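Local coordinates for extracellular solute-binding protein (Bordetella parapertussis, PDB 3PU5) that probably captures a small solute, perhaps a polyamine, in the periplasm and delivers it to an ABC-type importer, at residues G124-F132 against V231-S239; V159-Y167 against A176-M184. All coordinates share one frame; numbering follows the deposited sequence.

How the contacts relate
The two contacts lie with their centres about 14 Å apart on the same side of the chain's centre. Along the chain they are nested: 124-132 comes first, then both helical segments of contact 2, and 231-239 last, so contact 2 falls inside the loop that contact 1 closes. Helix 129-138 connects them: Trp129 and Lys130 of contact 1 pack on Ile166 of contact 2, and Phe132 meets Met184. Contact 1 ties the start of this helix to the turn before strand 238-246 of the antiparallel sheet, whereas contact 2 packs two successive helices. Both therefore belong to one continuous packed part of what is probably a two-lobed periplasmic binding-protein fold.

Contact 1 (G124-F132 against V231-S239); sequences GGVKSWKEF and VDPTEGAVS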
ATOM      1  N   GLY A 124     -16.473  -0.326  21.249  1.00 24.18           N
ATOM      2  CA  GLY A 124     -15.071  -0.114  21.546  1.00 30.03           C
ATOM      3  C   GLY A 124     -14.144  -0.904  20.645  1.00 23.72           C
ATOM      4  O   GLY A 124     -12.930  -0.733  20.698  1.00 23.15           O
ATOM      5  N   GLY A 125     -14.718  -1.770  19.819  1.00 19.46           N
ATOM      6  CA  GLY A 125     -13.948  -2.537  18.863  1.00 18.96           C
ATOM      7  C   GLY A 125     -12.913  -3.406  19.540  1.00 17.57           C
ATOM      8  O   GLY A 125     -13.173  -3.986  20.597  1.00 16.25           O
ATOM      9  N   VAL A 126     -11.749  -3.509  18.906  1.00 14.76           N
ATOM     10  CA  VAL A 126     -10.614  -4.268  19.415  1.00 13.55           C
ATOM     11  C   VAL A 126      -9.402  -3.352  19.302  1.00 14.21           C
ATOM     12  O   VAL A 126      -9.483  -2.326  18.641  1.00 14.65           O
ATOM     13  CB  VAL A 126     -10.370  -5.549  18.585  1.00 14.55           C
ATOM     14  CG1 VAL A 126     -11.601  -6.414  18.581  1.00 13.39           C
ATOM     15  CG2 VAL A 126      -9.956  -5.195  17.158  1.00 11.65           C
ATOM     16  N   LYS A 127      -8.288  -3.703  19.939  1.00 15.10           N
ATOM     17  CA  LYS A 127      -7.114  -2.832  19.918  1.00 13.37           C
ATOM     18  C   LYS A 127      -5.939  -3.425  19.160  1.00 14.91           C
ATOM     19  O   LYS A 127      -4.984  -2.711  18.830  1.00 14.06           O
ATOM     20  CB  LYS A 127      -6.668  -2.493  21.340  1.00 17.03           C
ATOM     21  CG  LYS A 127      -7.600  -1.550  22.082  1.00 23.21           C
ATOM     22  CD  LYS A 127      -7.173  -1.424  23.540  1.00 30.15           C
ATOM     23  CE  LYS A 127      -7.852  -0.248  24.227  1.00 35.50           C
ATOM     24  NZ  LYS A 127      -7.326  -0.070  25.614  1.00 34.63           N
ATOM     25  N   SER A 128      -6.001  -4.726  18.896  1.00 11.42           N
ATOM     26  CA  SER A 128      -4.873  -5.429  18.300  1.00 10.51           C
ATOM     27  C   SER A 128      -5.316  -6.551  17.368  1.00 11.31           C
ATOM     28  O   SER A 128      -6.453  -7.024  17.446  1.00 10.00           O
ATOM     29  CB  SER A 128      -3.980  -6.012  19.391  1.00 11.05           C
ATOM     30  OG  SER A 128      -4.656  -7.057  20.068  1.00 11.83           O
ATOM     31  N   TRP A 129      -4.404  -6.970  16.491  1.00 11.43           N
ATOM     32  CA  TRP A 129      -4.613  -8.150  15.655  1.00 11.22           C
ATOM     33  C   TRP A 129      -4.839  -9.377  16.531  1.00 11.24           C
ATOM     34  O   TRP A 129      -5.640 -10.265  16.208  1.00 10.24           O
ATOM     35  CB  TRP A 129      -3.376  -8.408  14.793  1.00 10.38           C
ATOM     36  CG  TRP A 129      -3.150  -7.405  13.690  1.00 11.76           C
ATOM     37  CD1 TRP A 129      -2.138  -6.477  13.602  1.00 11.42           C
ATOM     38  CD2 TRP A 129      -3.944  -7.247  12.513  1.00  9.93           C
ATOM     39  NE1 TRP A 129      -2.262  -5.754  12.433  1.00  7.92           N
ATOM     40  CE2 TRP A 129      -3.368  -6.204  11.753  1.00 10.29           C
ATOM     41  CE3 TRP A 129      -5.091  -7.889  12.024  1.00 10.44           C
ATOM     42  CZ2 TRP A 129      -3.906  -5.786  10.531  1.00 12.40           C
ATOM     43  CZ3 TRP A 129      -5.625  -7.472  10.817  1.00  9.01           C
ATOM     44  CH2 TRP A 129      -5.030  -6.430  10.081  1.00  9.52           C
ATOM     45  N   LYS A 130      -4.088  -9.441  17.626  1.00 11.00           N
ATOM     46  CA  LYS A 130      -4.177 -10.567  18.546  1.00 12.40           C
ATOM     47  C   LYS A 130      -5.572 -10.627  19.176  1.00 11.38           C
ATOM     48  O   LYS A 130      -6.178 -11.699  19.268  1.00 11.42           O
ATOM     49  CB  LYS A 130      -3.083 -10.457  19.620  1.00 13.31           C
ATOM     50  CG  LYS A 130      -3.063 -11.597  20.621  1.00 19.42           C
ATOM     51  CD  LYS A 130      -1.850 -11.484  21.544  1.00 26.87           C
ATOM     52  CE  LYS A 130      -0.542 -11.659  20.767  1.00 32.41           C
ATOM     53  NZ  LYS A 130       0.629 -10.974  21.414  1.00 40.31           N
ATOM     54  N   GLU A 131      -6.081  -9.475  19.604  1.00  9.40           N
ATOM     55  CA  GLU A 131      -7.422  -9.417  20.182  1.00 11.14           C
ATOM     56  C   GLU A 131      -8.461  -9.820  19.128  1.00 10.64           C
ATOM     57  O   GLU A 131      -9.354 -10.620  19.388  1.00 10.73           O
ATOM     58  CB  GLU A 131      -7.718  -8.015  20.703  1.00 11.76           C
ATOM     59  CG  GLU A 131      -9.063  -7.902  21.372  1.00 14.96           C
ATOM     60  CD  GLU A 131      -9.349  -6.519  21.916  1.00 16.36           C
ATOM     61  OE1 GLU A 131      -8.422  -5.679  21.946  1.00 18.17           O
ATOM     62  OE2 GLU A 131     -10.509  -6.274  22.311  1.00 19.70           O
ATOM     63  N   PHE A 132      -8.335  -9.253  17.933  1.00 10.14           N
ATOM     64  CA  PHE A 132      -9.188  -9.623  16.807  1.00  9.75           C
ATOM     65  C   PHE A 132      -9.226 -11.139  16.597  1.00  8.91           C
ATOM     66  O   PHE A 132     -10.297 -11.739  16.477  1.00  9.27           O
ATOM     67  CB  PHE A 132      -8.684  -8.926  15.536  1.00 10.15           C
ATOM     68  CG  PHE A 132      -9.362  -9.389  14.277  1.00  9.82           C
ATOM     69  CD1 PHE A 132     -10.741  -9.391  14.180  1.00  9.43           C
ATOM     70  CD2 PHE A 132      -8.614  -9.812  13.183  1.00 10.20           C
ATOM     71  CE1 PHE A 132     -11.370  -9.816  13.010  1.00  9.41           C
ATOM     72  CE2 PHE A 132      -9.237 -10.237  12.012  1.00  9.72           C
ATOM     73  CZ  PHE A 132     -10.616 -10.235  11.927  1.00  8.44           C
ATOM     74  N   VAL A 231      -9.398   0.460  13.204  1.00 10.92           N
ATOM     75  CA  VAL A 231      -8.459   0.274  14.299  1.00 10.53           C
ATOM     76  C   VAL A 231      -7.029   0.272  13.790  1.00 10.49           C
ATOM     77  O   VAL A 231      -6.687  -0.458  12.866  1.00  9.08           O
ATOM     78  CB  VAL A 231      -8.701  -1.046  15.061  1.00 10.89           C
ATOM     79  CG1 VAL A 231      -7.689  -1.196  16.184  1.00 11.80           C
ATOM     80  CG2 VAL A 231     -10.123  -1.087  15.626  1.00 11.17           C
ATOM     81  N   ASP A 232      -6.208   1.108  14.406  1.00  9.77           N
ATOM     82  CA  ASP A 232      -4.767   1.079  14.235  1.00 11.57           C
ATOM     83  C   ASP A 232      -4.251   0.042  15.236  1.00 11.19           C
ATOM     84  O   ASP A 232      -4.151   0.327  16.427  1.00 11.40           O
ATOM     85  CB  ASP A 232      -4.210   2.472  14.548  1.00 12.17           C
ATOM     86  CG  ASP A 232      -2.751   2.619  14.195  1.00 15.90           C
ATOM     87  OD1 ASP A 232      -2.144   1.641  13.710  1.00 15.32           O
ATOM     88  OD2 ASP A 232      -2.209   3.731  14.397  1.00 16.53           O
ATOM     89  N   PRO A 233      -3.959  -1.185  14.767  1.00 11.07           N
ATOM     90  CA  PRO A 233      -3.650  -2.273  15.709  1.00 10.82           C
ATOM     91  C   PRO A 233      -2.363  -2.011  16.485  1.00 10.91           C
ATOM     92  O   PRO A 233      -1.423  -1.455  15.923  1.00 10.36           O
ATOM     93  CB  PRO A 233      -3.476  -3.496  14.793  1.00 10.50           C
ATOM     94  CG  PRO A 233      -4.110  -3.098  13.468  1.00 10.54           C
ATOM     95  CD  PRO A 233      -3.859  -1.626  13.366  1.00 10.41           C
ATOM     96  N   THR A 234      -2.309  -2.412  17.748  1.00 10.45           N
ATOM     97  CA  THR A 234      -1.123  -2.117  18.563  1.00 11.96           C
ATOM     98  C   THR A 234       0.175  -2.724  18.013  1.00 13.41           C
ATOM     99  O   THR A 234       1.258  -2.159  18.219  1.00 13.52           O
ATOM    100  CB  THR A 234      -1.315  -2.488  20.064  1.00 14.09           C
ATOM    101  OG1 THR A 234      -1.652  -3.873  20.191  1.00 15.67           O
ATOM    102  CG2 THR A 234      -2.439  -1.651  20.688  1.00 16.82           C
ATOM    103  N   GLU A 235       0.081  -3.852  17.312  1.00  9.81           N
ATOM    104  CA  GLU A 235       1.272  -4.466  16.707  1.00 12.95           C
ATOM    105  C   GLU A 235       1.699  -3.718  15.449  1.00 13.53           C
ATOM    106  O   GLU A 235       2.758  -3.982  14.887  1.00 13.24           O
ATOM    107  CB  GLU A 235       1.017  -5.924  16.341  1.00 12.13           C
ATOM    108  CG  GLU A 235       0.479  -6.767  17.480  1.00 12.68           C
ATOM    109  CD  GLU A 235      -1.034  -6.907  17.459  1.00 12.54           C
ATOM    110  OE1 GLU A 235      -1.713  -6.024  16.895  1.00 13.06           O
ATOM    111  OE2 GLU A 235      -1.540  -7.911  18.015  1.00 12.07           O
ATOM    112  N   GLY A 236       0.855  -2.787  15.011  1.00 13.34           N
ATOM    113  CA  GLY A 236       1.094  -2.037  13.790  1.00 13.90           C
ATOM    114  C   GLY A 236       0.145  -2.430  12.671  1.00 11.69           C
ATOM    115  O   GLY A 236      -0.207  -3.599  12.519  1.00 12.19           O
ATOM    116  N   ALA A 237      -0.279  -1.449  11.883  1.00 10.93           N
ATOM    117  CA  ALA A 237      -0.996  -1.739  10.646  1.00 10.91           C
ATOM    118  C   ALA A 237      -0.007  -2.247   9.580  1.00 12.00           C
ATOM    119  O   ALA A 237       1.193  -1.964   9.640  1.00 11.57           O
ATOM    120  CB  ALA A 237      -1.753  -0.513  10.162  1.00  9.75           C
ATOM    121  N   VAL A 238      -0.514  -3.017   8.626  1.00 11.87           N
ATOM    122  CA  VAL A 238       0.320  -3.592   7.579  1.00 11.81           C
ATOM    123  C   VAL A 238       0.096  -2.793   6.319  1.00  9.09           C
ATOM    124  O   VAL A 238      -1.012  -2.777   5.781  1.00  8.54           O
ATOM    125  CB  VAL A 238      -0.071  -5.027   7.291  1.00 14.42           C
ATOM    126  CG1 VAL A 238       1.015  -5.706   6.467  1.00 16.58           C
ATOM    127  CG2 VAL A 238      -0.322  -5.748   8.586  1.00 19.00           C
ATOM    128  N   SER A 239       1.155  -2.147   5.847  1.00 10.16           N
ATOM    129  CA  SER A 239       1.017  -1.114   4.845  1.00 10.14           C
ATOM    130  C   SER A 239       1.758  -1.453   3.579  1.00 11.33           C
ATOM    131  O   SER A 239       2.783  -2.131   3.602  1.00 11.90           O
ATOM    132  CB  SER A 239       1.517   0.208   5.401  1.00  9.63           C
ATOM    133  OG  SER A 239       0.824   0.525   6.594  1.00 10.85           O
TER
HETATM  134  O   HOH W   1      -5.209   0.154  18.982  1.00 16.02           O
HETATM  135  O   HOH W   2      -0.244  -8.391  20.375  1.00 19.90           O
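Glu235 sets its CG anti to its own carbonyl carbon (chi1 -53°) and then bends at chi2 (97°), which turns its carboxylate onto the first backbone N-H groups of the helix begun by Trp129. OE1 accepts from Trp129 N at 2.9 Å through its syn lone pair. OE2 accepts from Lys130 N at 3.0 Å, also on the syn side but somewhat out of the carboxylate plane. A water links the same OE2 to Lys130 NZ. Ser128 is the N-cap, its OG accepting from Glu131 N at 2.8 Å, while the Glu235 carboxylate takes the N-H groups of the next two residues; the helix dipole would probably steady the carboxylate's negative charge. The Trp129 indole is fixed on two sides: NE1 donates in the ring plane to Gly236 O (3.0 Å), while Pro233 lies over one face, its CB 3.7 Å from the five-membered ring centroid in a CH-pi contact. Pro233 opens a type I turn to Gly236, and Thr234 N in that turn donates to Lys127 O at 2.9 Å. Trp129 also touches Ile166 of helix 156-167 and Ile115 of strand 111-117, which pairs with Val231 and Val238.

Contact 2 (V159-Y167 against A176-M184); sequences VLSMFGKIY and ASIATLERM
Thr180, the residue that meets Phe163, grips Ala176 O twice: its backbone N and its OG1 donate from opposite faces of the carbonyl plane, the OG1 bond measuring 2.9 Å. The hydroxyl is thereby held beside the backbone N (chi1 -63°), and the methyl CG2 is directed over the Phe163 ring, 4.0 Å from its centroid, as a CH-pi contact. Met184, present as selenomethionine, approaches that ring obliquely in a Met-aromatic contact, SE lying 3.8 Å from Phe163 CE2. Thr180 OG1 also comes obliquely within 3.5 Å of Tyr167 CD2, the two side chains crossing at about a right angle. Ser177 is a knob set among Leu160, Ser161, Phe163 and Gly164. Its OG stands 2.6 Å from Leu160 O and also has Asp173 O as a partner. Gly164, lacking a side chain, lets the backbones close to 4.3 Å between its CA and that of Ser177. Successive helices 156-167 and 174-184, joined by a short loop, thus pack nearly at right angles (100°), their segment axes 7.6 Å apart, with the Ser177 knob and Gly164 where they come closest. Leu160 CD2 meets Leu181 CD2, extending the apolar side of the crossing. Glu134 of helix 129-138 receives both Tyr167 OH and a salt bridge from Arg183. Val133 of that helix touches Tyr167, while helix 305-322 packs against Ser161, Ile178 and Leu181, and Phe147 of strand 145-148 also touches Leu181.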
ATOM      1  N   VAL A 159      -1.553  -9.552   5.470  1.00 10.16           N
ATOM      2  CA  VAL A 159      -2.207  -9.762   6.760  1.00 11.50           C
ATOM      3  C   VAL A 159      -1.740 -11.072   7.397  1.00 11.06           C
ATOM      4  O   VAL A 159      -1.401 -11.105   8.576  1.00 12.20           O
ATOM      5  CB  VAL A 159      -3.742  -9.741   6.636  1.00  9.40           C
ATOM      6  CG1 VAL A 159      -4.393  -9.922   8.009  1.00  9.63           C
ATOM      7  CG2 VAL A 159      -4.184  -8.432   6.026  1.00 10.54           C
ATOM      8  N   LEU A 160      -1.720 -12.146   6.612  1.00  9.93           N
ATOM      9  CA  LEU A 160      -1.235 -13.440   7.104  1.00 10.15           C
ATOM     10  C   LEU A 160       0.207 -13.353   7.613  1.00 12.73           C
ATOM     11  O   LEU A 160       0.556 -13.969   8.624  1.00 13.51           O
ATOM     12  CB  LEU A 160      -1.354 -14.513   6.021  1.00 11.31           C
ATOM     13  CG  LEU A 160      -2.776 -14.986   5.681  1.00 12.61           C
ATOM     14  CD1 LEU A 160      -2.798 -15.713   4.349  1.00  9.08           C
ATOM     15  CD2 LEU A 160      -3.330 -15.872   6.803  1.00 12.60           C
ATOM     16  N   SER A 161       1.044 -12.584   6.918  1.00 12.71           N
ATOM     17  CA  SER A 161       2.417 -12.366   7.380  1.00 14.61           C
ATOM     18  C   SER A 161       2.461 -11.837   8.811  1.00 13.98           C
ATOM     19  O   SER A 161       3.327 -12.230   9.599  1.00 14.01           O
ATOM     20  CB  SER A 161       3.165 -11.409   6.452  1.00 13.82           C
ATOM     21  OG  SER A 161       3.566 -12.073   5.273  1.00 16.79           O
HETATM   22  N   MSE A 162       1.542 -10.929   9.142  1.00 13.92           N
HETATM   23  CA  MSE A 162       1.453 -10.409  10.503  1.00 12.72           C
HETATM   24  C   MSE A 162       1.089 -11.522  11.472  1.00 13.90           C
HETATM   25  O   MSE A 162       1.560 -11.529  12.614  1.00 13.79           O
HETATM   26  CB  MSE A 162       0.396  -9.311  10.626  1.00 13.70           C
HETATM   27  CG  MSE A 162       0.844  -7.934  10.187  1.00 24.09           C
HETATM   28 SE   MSE A 162       2.112  -7.039  11.395  1.00 62.16          SE
HETATM   29  CE  MSE A 162       1.800  -8.067  12.986  1.00  3.02           C
ATOM     30  N   PHE A 163       0.217 -12.431  11.033  1.00 11.39           N
ATOM     31  CA  PHE A 163      -0.138 -13.577  11.869  1.00 13.98           C
ATOM     32  C   PHE A 163       1.097 -14.455  12.114  1.00 13.67           C
ATOM     33  O   PHE A 163       1.314 -14.952  13.220  1.00 13.26           O
ATOM     34  CB  PHE A 163      -1.255 -14.421  11.247  1.00 12.44           C
ATOM     35  CG  PHE A 163      -2.610 -13.765  11.254  1.00 10.67           C
ATOM     36  CD1 PHE A 163      -2.817 -12.566  11.905  1.00 11.01           C
ATOM     37  CD2 PHE A 163      -3.685 -14.382  10.626  1.00 12.12           C
ATOM     38  CE1 PHE A 163      -4.069 -11.971  11.914  1.00 11.26           C
ATOM     39  CE2 PHE A 163      -4.949 -13.795  10.621  1.00 11.57           C
ATOM     40  CZ  PHE A 163      -5.140 -12.586  11.272  1.00 12.40           C
ATOM     41  N   GLY A 164       1.902 -14.651  11.076  1.00 12.69           N
ATOM     42  CA  GLY A 164       3.130 -15.413  11.224  1.00 12.46           C
ATOM     43  C   GLY A 164       4.064 -14.782  12.243  1.00 13.68           C
ATOM     44  O   GLY A 164       4.725 -15.481  13.008  1.00 15.43           O
ATOM     45  N   LYS A 165       4.119 -13.453  12.263  1.00 13.37           N
ATOM     46  CA  LYS A 165       5.000 -12.737  13.186  1.00 14.41           C
ATOM     47  C   LYS A 165       4.488 -12.782  14.633  1.00 16.80           C
ATOM     48  O   LYS A 165       5.259 -12.990  15.565  1.00 14.34           O
ATOM     49  CB  LYS A 165       5.169 -11.289  12.742  1.00 15.30           C
ATOM     50  CG  LYS A 165       6.180 -10.490  13.558  1.00 19.88           C
ATOM     51  CD  LYS A 165       6.337  -9.092  12.965  1.00 25.59           C
ATOM     52  CE  LYS A 165       6.872  -8.078  13.975  1.00 32.61           C
ATOM     53  NZ  LYS A 165       6.788  -6.678  13.440  1.00 27.02           N
ATOM     54  N   ILE A 166       3.186 -12.586  14.813  1.00 13.36           N
ATOM     55  CA  ILE A 166       2.602 -12.570  16.155  1.00 16.72           C
ATOM     56  C   ILE A 166       2.575 -13.961  16.792  1.00 14.81           C
ATOM     57  O   ILE A 166       2.924 -14.125  17.962  1.00 17.01           O
ATOM     58  CB  ILE A 166       1.178 -11.985  16.141  1.00 13.84           C
ATOM     59  CG1 ILE A 166       1.215 -10.508  15.735  1.00 13.86           C
ATOM     60  CG2 ILE A 166       0.511 -12.164  17.507  1.00 18.60           C
ATOM     61  CD1 ILE A 166      -0.140  -9.972  15.244  1.00 12.60           C
ATOM     62  N   TYR A 167       2.179 -14.955  16.010  1.00 13.63           N
ATOM     63  CA  TYR A 167       1.984 -16.312  16.513  1.00 14.50           C
ATOM     64  C   TYR A 167       3.096 -17.300  16.152  1.00 16.16           C
ATOM     65  O   TYR A 167       3.098 -18.435  16.633  1.00 14.30           O
ATOM     66  CB  TYR A 167       0.644 -16.862  16.015  1.00 13.07           C
ATOM     67  CG  TYR A 167      -0.561 -16.197  16.643  1.00 15.77           C
ATOM     68  CD1 TYR A 167      -0.977 -16.539  17.931  1.00 17.22           C
ATOM     69  CD2 TYR A 167      -1.282 -15.227  15.955  1.00 12.76           C
ATOM     70  CE1 TYR A 167      -2.080 -15.932  18.512  1.00 16.12           C
ATOM     71  CE2 TYR A 167      -2.378 -14.615  16.526  1.00 14.11           C
ATOM     72  CZ  TYR A 167      -2.776 -14.973  17.801  1.00 13.76           C
ATOM     73  OH  TYR A 167      -3.869 -14.368  18.363  1.00 12.64           O
ATOM     74  N   ALA A 176       2.345 -21.110  10.656  1.00 14.77           N
ATOM     75  CA  ALA A 176       1.743 -20.371  11.764  1.00 16.31           C
ATOM     76  C   ALA A 176       0.657 -19.423  11.256  1.00 15.20           C
ATOM     77  O   ALA A 176      -0.424 -19.327  11.849  1.00 13.72           O
ATOM     78  CB  ALA A 176       2.816 -19.604  12.545  1.00 14.55           C
ATOM     79  N   SER A 177       0.951 -18.732  10.156  1.00 13.25           N
ATOM     80  CA  SER A 177      -0.018 -17.845   9.508  1.00 14.32           C
ATOM     81  C   SER A 177      -1.311 -18.561   9.149  1.00 13.41           C
ATOM     82  O   SER A 177      -2.401 -18.123   9.518  1.00 12.91           O
ATOM     83  CB  SER A 177       0.582 -17.237   8.239  1.00 12.68           C
ATOM     84  OG  SER A 177       1.654 -16.370   8.560  1.00 14.86           O
ATOM     85  N   ILE A 178      -1.182 -19.658   8.411  1.00 12.27           N
ATOM     86  CA  ILE A 178      -2.334 -20.460   8.024  1.00 12.90           C
ATOM     87  C   ILE A 178      -3.032 -21.114   9.226  1.00 14.70           C
ATOM     88  O   ILE A 178      -4.265 -21.183   9.282  1.00 14.29           O
ATOM     89  CB  ILE A 178      -1.929 -21.527   6.986  1.00 17.03           C
ATOM     90  CG1 ILE A 178      -1.568 -20.848   5.650  1.00 17.89           C
ATOM     91  CG2 ILE A 178      -3.037 -22.549   6.800  1.00 17.85           C
ATOM     92  CD1 ILE A 178      -2.757 -20.250   4.900  1.00 15.08           C
ATOM     93  N   ALA A 179      -2.243 -21.597  10.181  1.00 14.25           N
ATOM     94  CA  ALA A 179      -2.799 -22.198  11.386  1.00 17.39           C
ATOM     95  C   ALA A 179      -3.661 -21.205  12.168  1.00 14.44           C
ATOM     96  O   ALA A 179      -4.675 -21.584  12.732  1.00 16.59           O
ATOM     97  CB  ALA A 179      -1.687 -22.751  12.272  1.00 19.99           C
ATOM     98  N   THR A 180      -3.245 -19.941  12.208  1.00 13.97           N
ATOM     99  CA  THR A 180      -4.023 -18.895  12.871  1.00 14.34           C
ATOM    100  C   THR A 180      -5.367 -18.715  12.183  1.00 14.10           C
ATOM    101  O   THR A 180      -6.413 -18.742  12.824  1.00 13.24           O
ATOM    102  CB  THR A 180      -3.273 -17.543  12.878  1.00 12.62           C
ATOM    103  OG1 THR A 180      -2.062 -17.680  13.631  1.00 15.52           O
ATOM    104  CG2 THR A 180      -4.108 -16.463  13.523  1.00 12.42           C
ATOM    105  N   LEU A 181      -5.334 -18.541  10.866  1.00 12.61           N
ATOM    106  CA  LEU A 181      -6.558 -18.338  10.100  1.00 13.13           C
ATOM    107  C   LEU A 181      -7.464 -19.561  10.183  1.00 13.93           C
ATOM    108  O   LEU A 181      -8.698 -19.450  10.203  1.00 11.81           O
ATOM    109  CB  LEU A 181      -6.225 -18.014   8.643  1.00 12.07           C
ATOM    110  CG  LEU A 181      -7.416 -17.741   7.726  1.00 13.57           C
ATOM    111  CD1 LEU A 181      -8.190 -16.505   8.199  1.00 10.79           C
ATOM    112  CD2 LEU A 181      -6.922 -17.562   6.301  1.00 12.28           C
ATOM    113  N   GLU A 182      -6.845 -20.732  10.248  1.00 13.44           N
ATOM    114  CA  GLU A 182      -7.602 -21.972  10.343  1.00 16.96           C
ATOM    115  C   GLU A 182      -8.428 -21.994  11.630  1.00 13.71           C
ATOM    116  O   GLU A 182      -9.529 -22.526  11.650  1.00 14.53           O
ATOM    117  CB  GLU A 182      -6.667 -23.181  10.280  1.00 16.44           C
ATOM    118  CG  GLU A 182      -7.396 -24.501  10.207  1.00 23.84           C
ATOM    119  CD  GLU A 182      -6.474 -25.659   9.871  1.00 30.90           C
ATOM    120  OE1 GLU A 182      -5.257 -25.551  10.133  1.00 31.06           O
ATOM    121  OE2 GLU A 182      -6.969 -26.675   9.342  1.00 39.48           O
ATOM    122  N   ARG A 183      -7.886 -21.408  12.693  1.00 14.04           N
ATOM    123  CA  ARG A 183      -8.610 -21.255  13.962  1.00 14.70           C
ATOM    124  C   ARG A 183      -9.827 -20.340  13.804  1.00 13.28           C
ATOM    125  O   ARG A 183     -10.853 -20.515  14.466  1.00 12.79           O
ATOM    126  CB  ARG A 183      -7.675 -20.682  15.040  1.00 16.95           C
ATOM    127  CG  ARG A 183      -6.536 -21.625  15.480  1.00 15.85           C
ATOM    128  CD  ARG A 183      -5.537 -20.899  16.378  1.00 18.45           C
ATOM    129  NE  ARG A 183      -6.175 -20.473  17.616  1.00 21.22           N
ATOM    130  CZ  ARG A 183      -5.926 -19.329  18.238  1.00 17.86           C
ATOM    131  NH1 ARG A 183      -5.044 -18.463  17.742  1.00 16.87           N
ATOM    132  NH2 ARG A 183      -6.574 -19.046  19.359  1.00 21.41           N
HETATM  133  N   MSE A 184      -9.711 -19.356  12.919  1.00 14.39           N
HETATM  134  CA  MSE A 184     -10.769 -18.364  12.743  1.00 12.56           C
HETATM  135  C   MSE A 184     -11.809 -18.815  11.728  1.00 12.68           C
HETATM  136  O   MSE A 184     -12.940 -18.315  11.720  1.00 10.68           O
HETATM  137  CB  MSE A 184     -10.178 -17.031  12.284  1.00 13.39           C
HETATM  138  CG  MSE A 184      -9.124 -16.458  13.216  1.00 12.00           C
HETATM  139 SE   MSE A 184      -8.195 -14.966  12.328  1.00 22.87          SE
HETATM  140  CE  MSE A 184      -9.723 -13.819  11.987  1.00 11.60           C
TER